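Local coordinates for protein putative histidinol-phosphate aminotransferase (Erwinia carotovora atroseptica, PDB 3LY1) that probably acts as a pyridoxal-phosphate-dependent aminotransferase, perhaps using histidinol phosphate, and binds pyridoxal 5'-phosphate, at residues 125-130 and 145-150. Residues are numbered along the deposited sequence; the frame is centred on the assembly and turned at random.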
loop_
_atom_site.group_PDB
_atom_site.type_symbol
_atom_site.label_atom_id
_atom_site.label_comp_id
_atom_site.label_asym_id
_atom_site.label_seq_id
_atom_site.Cartn_x
_atom_site.Cartn_y
_atom_site.Cartn_z
ATOM N N TRP A 125 -16.435 -30.230 5.679
ATOM C CA TRP A 125 -15.487 -29.103 5.411
ATOM C C TRP A 125 -15.979 -27.705 5.874
ATOM O O TRP A 125 -15.359 -26.689 5.579
ATOM C CB TRP A 125 -14.966 -29.048 3.964
ATOM C CG TRP A 125 -13.887 -30.114 3.542
ATOM C CD1 TRP A 125 -14.051 -31.063 2.575
ATOM C CD2 TRP A 125 -12.526 -30.299 4.043
ATOM N NE1 TRP A 125 -12.907 -31.827 2.446
ATOM C CE2 TRP A 125 -11.962 -31.390 3.332
ATOM C CE3 TRP A 125 -11.757 -29.688 5.042
ATOM C CZ2 TRP A 125 -10.661 -31.872 3.580
ATOM C CZ3 TRP A 125 -10.456 -30.173 5.291
ATOM C CH2 TRP A 125 -9.933 -31.255 4.565
ATOM N N ALA A 126 -17.099 -27.681 6.580
ATOM C CA ALA A 126 -17.661 -26.455 7.134
ATOM C C ALA A 126 -16.891 -26.093 8.401
ATOM O O ALA A 126 -16.233 -26.939 9.015
ATOM C CB ALA A 126 -19.161 -26.627 7.443
ATOM N N PHE A 127 -17.001 -24.834 8.790
ATOM C CA PHE A 127 -16.425 -24.346 10.008
ATOM C C PHE A 127 -17.063 -25.091 11.177
ATOM O O PHE A 127 -18.256 -25.327 11.158
ATOM C CB PHE A 127 -16.735 -22.864 10.190
ATOM C CG PHE A 127 -15.965 -21.932 9.303
ATOM C CD1 PHE A 127 -15.120 -22.375 8.308
ATOM C CD2 PHE A 127 -16.155 -20.563 9.448
ATOM C CE1 PHE A 127 -14.437 -21.441 7.517
ATOM C CE2 PHE A 127 -15.488 -19.653 8.650
ATOM C CZ PHE A 127 -14.650 -20.087 7.688
ATOM N N ASP A 128 -16.267 -25.472 12.165
ATOM C CA ASP A 128 -16.801 -25.956 13.428
ATOM C C ASP A 128 -16.971 -24.731 14.342
ATOM O O ASP A 128 -16.095 -24.430 15.167
ATOM C CB ASP A 128 -15.865 -27.010 14.018
ATOM C CG ASP A 128 -16.333 -27.538 15.366
ATOM O OD1 ASP A 128 -17.421 -27.186 15.825
ATOM O OD2 ASP A 128 -15.581 -28.313 15.994
ATOM N N ILE A 129 -18.103 -24.027 14.196
ATOM C CA ILE A 129 -18.341 -22.832 15.013
ATOM C C ILE A 129 -18.320 -23.126 16.516
ATOM O O ILE A 129 -17.721 -22.359 17.293
ATOM C CB ILE A 129 -19.630 -22.093 14.621
ATOM C CG1 ILE A 129 -19.448 -21.534 13.208
ATOM C CG2 ILE A 129 -19.840 -20.901 15.578
ATOM C CD1 ILE A 129 -18.425 -20.391 13.155
ATOM N N GLU A 130 -18.916 -24.243 16.931
ATOM C CA GLU A 130 -18.850 -24.621 18.355
ATOM C C GLU A 130 -17.406 -24.841 18.829
ATOM O O GLU A 130 -17.039 -24.416 19.935
ATOM C CB GLU A 130 -19.725 -25.818 18.681
ATOM C CG GLU A 130 -21.240 -25.584 18.539
ATOM C CD GLU A 130 -21.786 -24.416 19.403
ATOM O OE1 GLU A 130 -21.277 -24.179 20.523
ATOM O OE2 GLU A 130 -22.732 -23.735 18.951
ATOM N N VAL A 145 -10.369 -13.637 16.352
ATOM C CA VAL A 145 -11.047 -14.699 15.615
ATOM C C VAL A 145 -11.109 -14.193 14.180
ATOM O O VAL A 145 -11.571 -13.087 13.966
ATOM C CB VAL A 145 -12.484 -14.966 16.126
ATOM C CG1 VAL A 145 -13.145 -16.103 15.278
ATOM C CG2 VAL A 145 -12.501 -15.288 17.628
ATOM N N TYR A 146 -10.617 -14.973 13.214
ATOM C CA TYR A 146 -10.610 -14.562 11.797
ATOM C C TYR A 146 -11.519 -15.503 11.006
ATOM O O TYR A 146 -11.210 -16.693 10.883
ATOM C CB TYR A 146 -9.170 -14.540 11.266
ATOM C CG TYR A 146 -8.997 -14.249 9.790
ATOM C CD1 TYR A 146 -9.463 -13.060 9.233
ATOM C CD2 TYR A 146 -8.360 -15.156 8.952
ATOM C CE1 TYR A 146 -9.319 -12.780 7.904
ATOM C CE2 TYR A 146 -8.172 -14.869 7.594
ATOM C CZ TYR A 146 -8.682 -13.685 7.077
ATOM O OH TYR A 146 -8.567 -13.377 5.742
ATOM N N LEU A 147 -12.619 -14.938 10.498
ATOM C CA LEU A 147 -13.709 -15.652 9.859
ATOM C C LEU A 147 -13.853 -15.133 8.435
ATOM O O LEU A 147 -14.221 -13.997 8.216
ATOM C CB LEU A 147 -15.018 -15.433 10.608
ATOM C CG LEU A 147 -15.116 -15.852 12.082
ATOM C CD1 LEU A 147 -16.507 -15.459 12.635
ATOM C CD2 LEU A 147 -14.828 -17.355 12.283
ATOM N N VAL A 148 -13.489 -15.971 7.489
ATOM C CA VAL A 148 -13.633 -15.667 6.068
ATOM C C VAL A 148 -14.941 -16.248 5.588
ATOM O O VAL A 148 -15.213 -17.462 5.784
ATOM C CB VAL A 148 -12.409 -16.208 5.268
ATOM C CG1 VAL A 148 -12.528 -15.755 3.782
ATOM C CG2 VAL A 148 -11.092 -15.722 5.930
ATOM N N ASN A 149 -15.750 -15.405 4.933
ATOM C CA ASN A 149 -17.134 -15.727 4.653
ATOM C C ASN A 149 -17.577 -14.990 3.419
ATOM O O ASN A 149 -17.843 -13.806 3.508
ATOM C CB ASN A 149 -18.061 -15.291 5.810
ATOM C CG ASN A 149 -19.396 -16.023 5.807
ATOM O OD1 ASN A 149 -19.487 -17.180 5.326
ATOM N ND2 ASN A 149 -20.467 -15.342 6.301
ATOM N N PRO A 150 -17.665 -15.671 2.256
ATOM C CA PRO A 150 -17.379 -17.070 1.922
ATOM C C PRO A 150 -15.933 -17.419 2.156
ATOM O O PRO A 150 -15.099 -16.576 1.950
ATOM C CB PRO A 150 -17.679 -17.142 0.416
ATOM C CG PRO A 150 -18.645 -16.060 0.146
ATOM C CD PRO A 150 -18.282 -14.960 1.128
#
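The carbonyl oxygen of V148 approaches two neighbouring carbons of the F127 ring obliquely, with CZ at 3.3 Å and CE2 at 3.6 Å from V148 O. The approach is a van der Waals one between aromatic carbons and a buried carbonyl. It lies in the large domain of a fold-type I aminotransferase, within a beta-alpha-beta crossover: strand 115-119 leads through the loop holding F127 into helix 129-137, and the chain returns as strand 143-148, parallel to the first, with strand 94-98 between them in the sheet.

F127 reaches the end of the strand because its CB points toward strand 143-148, and with CG beside the backbone N and anti to the carbonyl carbon (chi1 -74°) the ring ends beside V148 O and L147 CD2. F127 CE2 is also 4.3 Å from CD2 of L147, an apolar contact that is again oblique to the ring. I129, in the first turn of the helix, adds a looser apolar neighbour in the interior: its CD1 lies 4.8 Å from L147 CD2. P98 and T158 also pack against F127, while V162 and I163 of helix 160-168 touch I129 and L147 respectively.

Just before that turn, D128 occupies the N-cap position and its OD1 accepts a hydrogen bond from G131 N, which caps the first turn of the helix. Beyond V148 the chain enters a cis peptide bond between N149 and P150. V148 joins the contact to the cofactor site: its side chain touches pyridoxal phosphate and lies near Y102. Across the junction of loop and helix, F127 CD2 lies 4.3 Å from I129 CD1.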